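Local coordinates for protein cytosine deaminase (Klebsiella pneumoniae, PDB 4R88) that probably catalyses the hydrolytic deamination of cytosine to uracil and ammonia at a metal centre held in a TIM-barrel amidohydrolase fold, at residues E54-L59 against D207-E212; R115-V120 against V147-E152; C270-I275 against L323-A328; V303-D308 against L345-D350. All coordinates share one frame; numbering follows the deposited sequence.

In the fold
From the N terminus the chain first supplies 54-59, at the end of the first barrel strand. Contact 1 closes a long loop by bringing 207-212, at the end of strand 205-210, to the same iron. Contact 2 falls wholly within that loop and pairs the neighbouring strands 111-119 and 143-149, the second of which leads to the ligand through Phe149 and Gln151. After contact 1 has closed, contacts 3 and 4 cross: 270-275, 303-308, 323-328 and 345-350 follow in that order, so their segments alternate. Contact 3 packs helix 271-277 on helix 322-332, while contact 4 ties strand 303-305 to the turn before helix 350-355. Asp308 of contact 4 joins the metal site of contact 1.

Contact 1 of 4, residues E54-L59 against D207-E212; sequences EPHIHL and DVHCDE. With FE2 (Fe (II) ion), chain T; 1LD (5-fluorocytosine), chain S.
His56 and His58 meet His209 around an iron(II) ion. These rings form the metal site of an amidohydrolase TIM barrel, the first two being the family's His-X-His pair at the end of the first barrel strand.

Metal bonds carry the contact. His56 NE2 lies 2.3 Å from the iron. His58 NE2 is 2.4 Å from the iron. The bond of His209 NE2 to the iron is 2.5 Å, and Asp308 is the fourth protein ligand. Histidine suits these places because its imidazole nitrogen is a good donor to iron. His56 CG stands anti to the backbone N (chi1 -173°), which swings its ring across to the ion.

Ring packing follows from the shared metal. His56 CE1 comes over a face of the His209 ring, whereas His58 meets His209 rim to rim, their planes 59° apart.

Polar bonds make up the rest. A water links Pro55 O to Asp207 OD1; this carboxylate also binds Ser240 and Arg115. Glu54 OE2 uses its anti lone pair to take the N-H of His56, which helps to fix a metal-bearing backbone.

The extended chain of Glu212 delivers OE1 to N4 of 5-fluorocytosine at 2.7 Å in a nearly straight bond (175°).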
# COMPACT_ATOMS: atom_id res chain seq x y z
N GLU B 54 12.84 -1.21 -12.13
CA GLU B 54 12.72 -2.22 -11.08
C GLU B 54 14.13 -2.75 -10.76
O GLU B 54 14.63 -3.66 -11.41
CB GLU B 54 11.79 -3.34 -11.54
CG GLU B 54 11.72 -4.52 -10.58
CD GLU B 54 11.58 -4.04 -9.14
OE1 GLU B 54 10.45 -3.67 -8.74
OE2 GLU B 54 12.60 -4.00 -8.43
N PRO B 55 14.80 -2.14 -9.77
CA PRO B 55 16.23 -2.35 -9.56
C PRO B 55 16.55 -3.61 -8.75
O PRO B 55 17.73 -3.92 -8.54
CB PRO B 55 16.64 -1.11 -8.77
CG PRO B 55 15.40 -0.79 -7.97
CD PRO B 55 14.26 -1.08 -8.90
N HIS B 56 15.52 -4.32 -8.30
CA HIS B 56 15.73 -5.51 -7.49
C HIS B 56 14.52 -6.43 -7.56
O HIS B 56 13.52 -6.19 -6.89
CB HIS B 56 15.99 -5.11 -6.04
CG HIS B 56 16.38 -6.25 -5.16
ND1 HIS B 56 17.57 -6.27 -4.46
CD2 HIS B 56 15.74 -7.40 -4.86
CE1 HIS B 56 17.64 -7.39 -3.77
NE2 HIS B 56 16.55 -8.09 -3.99
N ILE B 57 14.63 -7.49 -8.34
CA ILE B 57 13.58 -8.50 -8.42
C ILE B 57 14.19 -9.90 -8.62
O ILE B 57 15.31 -10.02 -9.09
CB ILE B 57 12.57 -8.16 -9.53
CG1 ILE B 57 11.28 -8.96 -9.36
CG2 ILE B 57 13.20 -8.36 -10.93
CD1 ILE B 57 10.13 -8.42 -10.19
N HIS B 58 13.49 -10.94 -8.20
CA HIS B 58 13.97 -12.32 -8.36
C HIS B 58 13.16 -13.04 -9.43
O HIS B 58 12.23 -13.78 -9.10
CB HIS B 58 13.84 -13.09 -7.03
CG HIS B 58 14.78 -12.60 -5.97
ND1 HIS B 58 15.99 -13.20 -5.72
CD2 HIS B 58 14.69 -11.55 -5.12
CE1 HIS B 58 16.61 -12.54 -4.76
NE2 HIS B 58 15.84 -11.54 -4.38
N LEU B 59 13.51 -12.82 -10.70
CA LEU B 59 12.78 -13.42 -11.82
C LEU B 59 12.89 -14.95 -11.91
O LEU B 59 12.01 -15.60 -12.49
CB LEU B 59 13.21 -12.82 -13.16
CG LEU B 59 12.82 -11.38 -13.46
CD1 LEU B 59 13.26 -11.03 -14.89
CD2 LEU B 59 11.33 -11.18 -13.26
N ASP B 207 25.91 -5.85 -6.14
CA ASP B 207 24.64 -5.60 -5.49
C ASP B 207 24.38 -6.75 -4.51
O ASP B 207 24.00 -7.85 -4.91
CB ASP B 207 23.50 -5.48 -6.49
CG ASP B 207 22.18 -5.06 -5.84
OD1 ASP B 207 21.36 -4.39 -6.51
OD2 ASP B 207 21.96 -5.39 -4.65
N VAL B 208 24.56 -6.45 -3.24
CA VAL B 208 24.60 -7.47 -2.20
C VAL B 208 23.34 -7.42 -1.34
O VAL B 208 22.93 -6.33 -0.92
CB VAL B 208 25.87 -7.27 -1.31
CG1 VAL B 208 25.86 -8.20 -0.10
CG2 VAL B 208 27.14 -7.47 -2.13
N HIS B 209 22.71 -8.57 -1.10
CA HIS B 209 21.66 -8.66 -0.07
C HIS B 209 22.36 -8.52 1.24
O HIS B 209 23.00 -9.45 1.71
CB HIS B 209 20.98 -10.02 -0.07
CG HIS B 209 20.01 -10.21 -1.18
ND1 HIS B 209 20.38 -10.15 -2.51
CD2 HIS B 209 18.68 -10.46 -1.17
CE1 HIS B 209 19.32 -10.37 -3.27
NE2 HIS B 209 18.27 -10.55 -2.48
N CYS B 210 22.24 -7.35 1.84
CA CYS B 210 23.10 -7.00 2.95
C CYS B 210 22.24 -6.81 4.21
O CYS B 210 21.38 -5.94 4.25
CB CYS B 210 23.85 -5.71 2.61
SG CYS B 210 25.29 -5.42 3.64
N ASP B 211 22.46 -7.66 5.22
CA ASP B 211 21.78 -7.53 6.52
C ASP B 211 20.25 -7.52 6.42
O ASP B 211 19.59 -6.67 7.04
CB ASP B 211 22.28 -6.28 7.26
CG ASP B 211 23.82 -6.22 7.36
OD1 ASP B 211 24.41 -5.17 7.05
OD2 ASP B 211 24.43 -7.23 7.78
N GLU B 212 19.69 -8.45 5.65
CA GLU B 212 18.23 -8.59 5.56
C GLU B 212 17.74 -9.45 6.71
O GLU B 212 17.34 -10.60 6.53
CB GLU B 212 17.81 -9.25 4.24
CG GLU B 212 16.28 -9.22 4.02
CD GLU B 212 15.85 -9.91 2.75
OE1 GLU B 212 14.64 -9.84 2.41
OE2 GLU B 212 16.70 -10.53 2.07
FE FE2 T . 15.91 -9.85 -2.72
N1 1LD S . 15.98 -14.21 -1.26
C6 1LD S . 14.81 -13.93 -1.87
C2 1LD S . 16.36 -13.49 -0.20
O2 1LD S . 17.56 -13.78 0.42
N3 1LD S . 15.62 -12.47 0.29
C4 1LD S . 14.45 -12.16 -0.29
N4 1LD S . 13.67 -11.09 0.24
C5 1LD S . 14.01 -12.89 -1.40
F 1LD S . 12.85 -12.60 -2.01
O HOH W 1 19.11 -5.24 -6.71

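Contact 2 of 4, residues R115-V120 against V147-E152; sequences RTHVDV and VAFPQE. With 1LD (5-fluorocytosine), chain S.
Arg115 begins the contact with Val147: its CG lies 3.5 Å from Val147 CG2, while its guanidinium runs on to Gln145. Strands 111-119 and 143-149 are parallel neighbours in the barrel, joined through helix 126-137 as a beta-alpha-beta unit. Thr116 O accepts the N-H of Val147.

His117 shares one face of the sheet with Val147 and Phe149. Val147 CG2 stands over the middle of the imidazole in a CH-pi contact, 3.8 Å from the His117 ring centroid. The ring turns its edge to the face of Phe149 in an offset edge-to-face (T-shaped) contact, the planes at 85°. Branched and aromatic groups suit this buried inner layer, where Phe149 also stacks on iron-bound His209.

Val118 bonds through both backbone groups, its N to Val147 O and its O to Phe149 N. In Asp119, a chi1 of -176° brings the carboxylate toward the turn after strand 143-149, where OD2 meets Gln151 N at 3.1 Å, the donor arriving from above the carboxylate plane. Its oxygens also serve Thr121, Lys87 and Trp83. Val120 N completes the pairing on Phe149 O at 2.8 Å.

Asp119 thus acts in a second shell, steadying the backbone of Gln151. Gln151 OE1 takes the N1-H of 5-fluorocytosine at 2.8 Å and Gln151 NE2 gives to ligand O2 at 3.0 Å, a pair of bonds that fixes the amide's rotation, consistent with recognition of the same edge of cytosine.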
# COMPACT_ATOMS: atom_id res chain seq x y z
N ARG B 115 16.70 -4.99 -12.92
CA ARG B 115 17.83 -5.76 -12.42
C ARG B 115 17.30 -6.99 -11.68
O ARG B 115 16.58 -6.84 -10.69
CB ARG B 115 18.72 -4.92 -11.49
CG ARG B 115 19.77 -5.75 -10.75
CD ARG B 115 20.67 -4.88 -9.86
NE ARG B 115 21.60 -4.09 -10.65
CZ ARG B 115 22.46 -3.22 -10.14
NH1 ARG B 115 22.49 -2.99 -8.83
NH2 ARG B 115 23.29 -2.56 -10.95
N THR B 116 17.62 -8.19 -12.17
CA THR B 116 17.17 -9.42 -11.54
C THR B 116 18.31 -10.15 -10.84
O THR B 116 19.41 -10.26 -11.37
CB THR B 116 16.46 -10.39 -12.53
OG1 THR B 116 15.89 -11.48 -11.79
CG2 THR B 116 17.44 -10.95 -13.61
N HIS B 117 18.04 -10.62 -9.64
CA HIS B 117 18.96 -11.56 -9.00
C HIS B 117 18.59 -12.95 -9.49
O HIS B 117 17.43 -13.22 -9.81
CB HIS B 117 18.85 -11.44 -7.48
CG HIS B 117 19.28 -10.09 -6.97
ND1 HIS B 117 20.50 -9.88 -6.37
CD2 HIS B 117 18.67 -8.88 -7.03
CE1 HIS B 117 20.62 -8.59 -6.07
NE2 HIS B 117 19.52 -7.97 -6.46
N VAL B 118 19.59 -13.79 -9.66
CA VAL B 118 19.36 -15.17 -10.05
C VAL B 118 20.19 -16.05 -9.13
O VAL B 118 21.40 -15.83 -8.99
CB VAL B 118 19.81 -15.43 -11.49
CG1 VAL B 118 19.47 -16.85 -11.92
CG2 VAL B 118 19.18 -14.41 -12.41
N ASP B 119 19.55 -17.02 -8.50
CA ASP B 119 20.22 -17.89 -7.55
C ASP B 119 21.23 -18.75 -8.30
O ASP B 119 20.87 -19.52 -9.17
CB ASP B 119 19.20 -18.76 -6.80
CG ASP B 119 19.83 -19.63 -5.71
OD1 ASP B 119 19.09 -20.45 -5.14
OD2 ASP B 119 21.04 -19.51 -5.42
N VAL B 120 22.51 -18.61 -7.94
CA VAL B 120 23.54 -19.45 -8.54
C VAL B 120 23.99 -20.60 -7.64
O VAL B 120 24.86 -21.39 -8.03
CB VAL B 120 24.76 -18.59 -9.03
CG1 VAL B 120 24.30 -17.58 -10.08
CG2 VAL B 120 25.41 -17.88 -7.85
N VAL B 147 22.11 -10.38 -11.76
CA VAL B 147 23.00 -10.44 -10.61
C VAL B 147 23.25 -11.90 -10.27
O VAL B 147 22.31 -12.68 -10.15
CB VAL B 147 22.40 -9.79 -9.36
CG1 VAL B 147 23.45 -9.72 -8.25
CG2 VAL B 147 21.84 -8.40 -9.68
N ALA B 148 24.51 -12.28 -10.12
CA ALA B 148 24.81 -13.62 -9.65
C ALA B 148 24.62 -13.66 -8.14
O ALA B 148 25.42 -13.12 -7.36
CB ALA B 148 26.24 -14.04 -10.09
N PHE B 149 23.52 -14.28 -7.71
CA PHE B 149 23.09 -14.22 -6.32
C PHE B 149 23.20 -15.59 -5.66
O PHE B 149 22.50 -16.52 -6.04
CB PHE B 149 21.64 -13.72 -6.27
CG PHE B 149 21.00 -13.82 -4.92
CD1 PHE B 149 21.58 -13.21 -3.81
CD2 PHE B 149 19.82 -14.53 -4.75
CE1 PHE B 149 20.98 -13.30 -2.55
CE2 PHE B 149 19.21 -14.63 -3.48
CZ PHE B 149 19.79 -14.01 -2.39
N PRO B 150 24.11 -15.72 -4.69
CA PRO B 150 24.33 -17.03 -4.06
C PRO B 150 23.34 -17.22 -2.91
O PRO B 150 23.72 -17.05 -1.76
CB PRO B 150 25.76 -16.92 -3.53
CG PRO B 150 25.92 -15.45 -3.20
CD PRO B 150 25.04 -14.69 -4.19
N GLN B 151 22.08 -17.53 -3.22
CA GLN B 151 21.04 -17.61 -2.19
C GLN B 151 21.45 -18.37 -0.94
O GLN B 151 21.21 -17.91 0.19
CB GLN B 151 19.77 -18.24 -2.75
CG GLN B 151 18.70 -18.46 -1.70
CD GLN B 151 18.08 -17.16 -1.25
OE1 GLN B 151 17.12 -16.69 -1.85
NE2 GLN B 151 18.65 -16.55 -0.21
N GLU B 152 22.10 -19.52 -1.12
CA GLU B 152 22.46 -20.35 0.02
C GLU B 152 23.87 -20.13 0.56
O GLU B 152 24.39 -20.94 1.33
CB GLU B 152 22.17 -21.83 -0.27
CG GLU B 152 20.70 -22.07 -0.61
CD GLU B 152 20.37 -23.54 -0.79
OE1 GLU B 152 19.50 -23.87 -1.64
OE2 GLU B 152 20.97 -24.36 -0.07
N1 1LD S . 15.98 -14.21 -1.26
C6 1LD S . 14.81 -13.93 -1.87
C2 1LD S . 16.36 -13.49 -0.20
O2 1LD S . 17.56 -13.78 0.42
N3 1LD S . 15.62 -12.47 0.29
C4 1LD S . 14.45 -12.16 -0.29
N4 1LD S . 13.67 -11.09 0.24
C5 1LD S . 14.01 -12.89 -1.40
F 1LD S . 12.85 -12.60 -2.01

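Contact 3 of 4, residues C270-I275 against L323-A328; sequences CPTESI and LRILDA. With 1LD (5-fluorocytosine), chain S.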
# COMPACT_ATOMS: atom_id res chain seq x y z
N CYS B 270 13.09 -2.56 -0.14
CA CYS B 270 11.91 -3.24 -0.66
C CYS B 270 10.83 -3.22 0.42
O CYS B 270 10.68 -4.19 1.17
CB CYS B 270 12.27 -4.67 -1.07
SG CYS B 270 13.69 -4.75 -2.24
N PRO B 271 10.08 -2.10 0.54
CA PRO B 271 9.20 -1.93 1.71
C PRO B 271 8.06 -2.94 1.81
O PRO B 271 7.77 -3.36 2.93
CB PRO B 271 8.65 -0.52 1.54
CG PRO B 271 8.77 -0.24 0.04
CD PRO B 271 10.05 -0.92 -0.35
N THR B 272 7.43 -3.33 0.70
CA THR B 272 6.34 -4.32 0.80
C THR B 272 6.89 -5.68 1.21
O THR B 272 6.23 -6.43 1.94
CB THR B 272 5.55 -4.47 -0.49
OG1 THR B 272 6.44 -4.79 -1.57
CG2 THR B 272 4.79 -3.18 -0.82
N GLU B 273 8.10 -6.00 0.75
CA GLU B 273 8.70 -7.28 1.10
C GLU B 273 9.12 -7.27 2.56
O GLU B 273 8.83 -8.21 3.30
CB GLU B 273 9.93 -7.57 0.21
CG GLU B 273 10.48 -8.98 0.37
CD GLU B 273 10.03 -9.89 -0.76
OE1 GLU B 273 9.10 -9.51 -1.50
OE2 GLU B 273 10.61 -10.98 -0.92
N SER B 274 9.79 -6.21 2.98
CA SER B 274 10.31 -6.17 4.35
C SER B 274 9.23 -6.02 5.42
O SER B 274 9.35 -6.59 6.50
CB SER B 274 11.39 -5.09 4.50
OG SER B 274 12.53 -5.46 3.74
N ILE B 275 8.16 -5.28 5.12
CA ILE B 275 7.07 -5.18 6.09
C ILE B 275 6.47 -6.57 6.33
O ILE B 275 6.07 -6.91 7.44
CB ILE B 275 5.99 -4.15 5.66
CG1 ILE B 275 5.20 -3.71 6.88
CG2 ILE B 275 5.08 -4.72 4.59
CD1 ILE B 275 6.01 -2.83 7.81
N LEU B 323 4.42 1.79 -8.51
CA LEU B 323 3.78 2.88 -7.76
C LEU B 323 3.13 2.42 -6.45
O LEU B 323 2.99 3.21 -5.52
CB LEU B 323 2.74 3.61 -8.61
CG LEU B 323 3.32 4.49 -9.74
CD1 LEU B 323 2.22 5.30 -10.44
CD2 LEU B 323 4.40 5.41 -9.20
N ARG B 324 2.70 1.16 -6.40
CA ARG B 324 2.15 0.59 -5.17
C ARG B 324 3.27 0.46 -4.14
O ARG B 324 3.08 0.72 -2.94
CB ARG B 324 1.49 -0.78 -5.44
CG ARG B 324 0.83 -1.41 -4.21
CD ARG B 324 0.29 -2.81 -4.49
NE ARG B 324 1.35 -3.78 -4.77
CZ ARG B 324 1.82 -4.67 -3.90
NH1 ARG B 324 1.33 -4.74 -2.67
NH2 ARG B 324 2.80 -5.50 -4.26
N ILE B 325 4.44 0.06 -4.62
CA ILE B 325 5.61 -0.07 -3.76
C ILE B 325 6.06 1.31 -3.26
O ILE B 325 6.37 1.45 -2.08
CB ILE B 325 6.76 -0.84 -4.47
CG1 ILE B 325 6.66 -2.35 -4.20
CG2 ILE B 325 8.11 -0.35 -3.97
CD1 ILE B 325 5.37 -3.01 -4.65
N LEU B 326 6.06 2.32 -4.14
CA LEU B 326 6.37 3.70 -3.73
C LEU B 326 5.47 4.18 -2.60
O LEU B 326 5.93 4.70 -1.58
CB LEU B 326 6.25 4.67 -4.92
CG LEU B 326 6.50 6.16 -4.64
CD1 LEU B 326 7.90 6.43 -4.09
CD2 LEU B 326 6.26 6.99 -5.90
N ASP B 327 4.16 4.00 -2.80
CA ASP B 327 3.17 4.31 -1.78
C ASP B 327 3.49 3.65 -0.43
O ASP B 327 3.54 4.35 0.59
CB ASP B 327 1.77 3.90 -2.26
CG ASP B 327 0.65 4.46 -1.37
OD1 ASP B 327 -0.25 3.68 -0.98
OD2 ASP B 327 0.67 5.67 -1.08
N ALA B 328 3.70 2.34 -0.43
CA ALA B 328 4.06 1.62 0.81
C ALA B 328 5.32 2.20 1.46
O ALA B 328 5.36 2.42 2.68
CB ALA B 328 4.24 0.13 0.54
N1 1LD S . 15.98 -14.21 -1.26
C6 1LD S . 14.81 -13.93 -1.87
C2 1LD S . 16.36 -13.49 -0.20
O2 1LD S . 17.56 -13.78 0.42
N3 1LD S . 15.62 -12.47 0.29
C4 1LD S . 14.45 -12.16 -0.29
N4 1LD S . 13.67 -11.09 0.24
C5 1LD S . 14.01 -12.89 -1.40
F 1LD S . 12.85 -12.60 -2.01
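Behind the pyrimidine pocket of this amidohydrolase TIM barrel, Thr272 of helix 271-277 meets Ile325 and Ala328 of helix 322-332. The two short segments pack at 57° with their axes 9.4 Å apart at closest approach.

Thr272 spreads its two branches over the neighbouring helix. OG1, placed between the backbone N and the carbonyl carbon (chi1 55°), touches Ile325 CG1 at 3.6 Å, while the methyl CG2 rests on Ala328 CB, also at 3.6 Å. The short alanine lets this methyl sit close. CG2 also lies over one face of the Arg324 guanidinium, whose NH1 forms a salt bridge with Asp327 of the second subunit. This packing is part of the subunit interface, where Thr272 also touches His331 of the second subunit.

Pro271 suits the first turn of its helix, where a missing N-H costs no helical bond. Its ring crosses Ile325 at about a right angle: CG sits 3.6 Å from Ile325 O and 4.1 Å from Ile325 CG2.

One residue on, Glu273 turns from the helix pair to the pocket. Glu273 OE2, also bonded to Ser309 OG, accepts a hydrogen bond from N4 of 5-fluorocytosine at 3.3 Å. The ligand's fluorine F lies 3.0 Å from Glu273 OE2.

Contact 4 of 4, residues V303-D308 against L345-D350; sequences VCFAQD and LDFVTD. With FE2 (Fe (II) ion), chain T; 1LD (5-fluorocytosine), chain S.
Phe347 packs against Val303, Cys304 and Phe305, the last strand of the eight-stranded amidohydrolase barrel. Its CB lies 3.7 Å from Phe305 CD2, and Phe305 CE2 is only slightly farther off. With chi1 at -61° the ring is turned away from the carbonyl carbon and lies alongside that of Phe305, pointing the same way, the planes meeting obliquely at 52°. Farther out, CD1 brings the ring edge to Val303 O at 3.3 Å, with that oxygen in the ring plane, a favourable place for a carbonyl because the aromatic rim is slightly positive. CE1 then reaches Val303 CG1 at 3.9 Å. A large flat side chain suits this place, since it covers three strand residues at once.

The backbone of Phe347 adds the polar link. Phe347 O takes the N-H of Phe305 at 3.0 Å in a nearly straight bond (171°), and Cys304 CB lies close to the same oxygen. Val348 CG1 adds looser packing on Phe305 CB. The turn that presents Phe347 is itself braced: Thr349 OG1 donates to Leu345 O at 2.7 Å, and Val348 N reaches that oxygen from the opposite face of its plane.

Beyond the strand, Asp308 OD2 binds the iron(II) ion at 2.6 Å, and Asp308 OD1 is 3.0 Å from N4 of 5-fluorocytosine.

Segment 345-350, 3-10 through 345-347 and then a loop, leads from helix 338-342 into helix 350-355, whose Asn351 bonds Val303 O. Strand 303-305 pairs with strand 266-269, while helix 322-332 packs on Phe305 through Ile325 and on Val348 through Ile322.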
# COMPACT_ATOMS: atom_id res chain seq x y z
N VAL B 303 19.13 6.41 -2.58
CA VAL B 303 18.31 5.29 -2.14
C VAL B 303 17.07 5.19 -3.03
O VAL B 303 16.58 6.20 -3.55
CB VAL B 303 17.93 5.41 -0.60
CG1 VAL B 303 17.13 6.68 -0.35
CG2 VAL B 303 17.17 4.17 -0.11
N CYS B 304 16.57 3.97 -3.24
CA CYS B 304 15.39 3.79 -4.09
C CYS B 304 14.59 2.57 -3.66
O CYS B 304 15.04 1.80 -2.82
CB CYS B 304 15.79 3.68 -5.57
SG CYS B 304 16.95 2.34 -5.90
N PHE B 305 13.40 2.41 -4.22
CA PHE B 305 12.50 1.32 -3.84
C PHE B 305 12.42 0.27 -4.94
O PHE B 305 12.63 0.58 -6.12
CB PHE B 305 11.09 1.85 -3.54
CG PHE B 305 10.99 2.74 -2.33
CD1 PHE B 305 11.38 2.28 -1.07
CD2 PHE B 305 10.45 4.01 -2.44
CE1 PHE B 305 11.24 3.11 0.05
CE2 PHE B 305 10.32 4.85 -1.32
CZ PHE B 305 10.72 4.39 -0.08
N ALA B 306 12.09 -0.95 -4.55
CA ALA B 306 11.97 -2.07 -5.49
C ALA B 306 10.87 -3.03 -5.03
O ALA B 306 10.53 -3.05 -3.86
CB ALA B 306 13.29 -2.80 -5.59
N GLN B 307 10.34 -3.84 -5.95
CA GLN B 307 9.30 -4.82 -5.61
C GLN B 307 9.82 -6.11 -4.98
O GLN B 307 9.11 -6.77 -4.22
CB GLN B 307 8.48 -5.18 -6.85
CG GLN B 307 7.65 -4.02 -7.35
CD GLN B 307 7.19 -4.19 -8.78
OE1 GLN B 307 6.11 -4.72 -9.03
NE2 GLN B 307 8.01 -3.73 -9.73
N ASP B 308 11.05 -6.49 -5.34
CA ASP B 308 11.70 -7.72 -4.83
C ASP B 308 11.10 -9.04 -5.35
O ASP B 308 11.79 -9.84 -5.98
CB ASP B 308 11.76 -7.71 -3.29
CG ASP B 308 12.84 -8.63 -2.73
OD1 ASP B 308 13.01 -8.70 -1.50
OD2 ASP B 308 13.53 -9.28 -3.54
N LEU B 345 8.77 10.67 -6.97
CA LEU B 345 9.05 9.82 -8.13
C LEU B 345 10.56 9.55 -8.32
O LEU B 345 10.92 8.61 -9.03
CB LEU B 345 8.44 10.41 -9.42
CG LEU B 345 6.91 10.34 -9.58
CD1 LEU B 345 6.43 10.92 -10.93
CD2 LEU B 345 6.36 8.93 -9.38
N ASP B 346 11.42 10.35 -7.68
CA ASP B 346 12.87 10.11 -7.66
C ASP B 346 13.18 8.65 -7.30
O ASP B 346 14.08 8.02 -7.86
CB ASP B 346 13.57 10.97 -6.59
CG ASP B 346 13.69 12.45 -6.97
OD1 ASP B 346 13.37 12.84 -8.12
OD2 ASP B 346 14.13 13.22 -6.09
N PHE B 347 12.42 8.12 -6.35
CA PHE B 347 12.74 6.85 -5.72
C PHE B 347 12.39 5.64 -6.58
O PHE B 347 12.76 4.52 -6.26
CB PHE B 347 12.06 6.76 -4.35
CG PHE B 347 12.52 7.82 -3.39
CD1 PHE B 347 13.80 7.80 -2.87
CD2 PHE B 347 11.66 8.84 -3.00
CE1 PHE B 347 14.24 8.79 -1.98
CE2 PHE B 347 12.09 9.84 -2.12
CZ PHE B 347 13.38 9.81 -1.60
N VAL B 348 11.70 5.87 -7.69
CA VAL B 348 11.37 4.78 -8.60
C VAL B 348 11.81 5.08 -10.04
O VAL B 348 11.52 4.31 -10.95
CB VAL B 348 9.87 4.39 -8.54
CG1 VAL B 348 9.54 3.86 -7.17
CG2 VAL B 348 8.96 5.59 -8.89
N THR B 349 12.51 6.19 -10.23
CA THR B 349 13.04 6.53 -11.56
C THR B 349 14.53 6.91 -11.49
O THR B 349 15.39 6.03 -11.58
CB THR B 349 12.23 7.68 -12.24
OG1 THR B 349 12.22 8.85 -11.41
CG2 THR B 349 10.79 7.25 -12.52
N ASP B 350 14.82 8.20 -11.31
CA ASP B 350 16.20 8.70 -11.30
C ASP B 350 17.15 7.97 -10.34
O ASP B 350 18.24 7.57 -10.74
CB ASP B 350 16.24 10.20 -10.97
CG ASP B 350 15.38 11.05 -11.90
OD1 ASP B 350 15.03 10.60 -13.01
OD2 ASP B 350 15.04 12.19 -11.50
FE FE2 T . 15.91 -9.85 -2.72
N1 1LD S . 15.98 -14.21 -1.26
C6 1LD S . 14.81 -13.93 -1.87
C2 1LD S . 16.36 -13.49 -0.20
O2 1LD S . 17.56 -13.78 0.42
N3 1LD S . 15.62 -12.47 0.29
C4 1LD S . 14.45 -12.16 -0.29
N4 1LD S . 13.67 -11.09 0.24
C5 1LD S . 14.01 -12.89 -1.40
F 1LD S . 12.85 -12.60 -2.01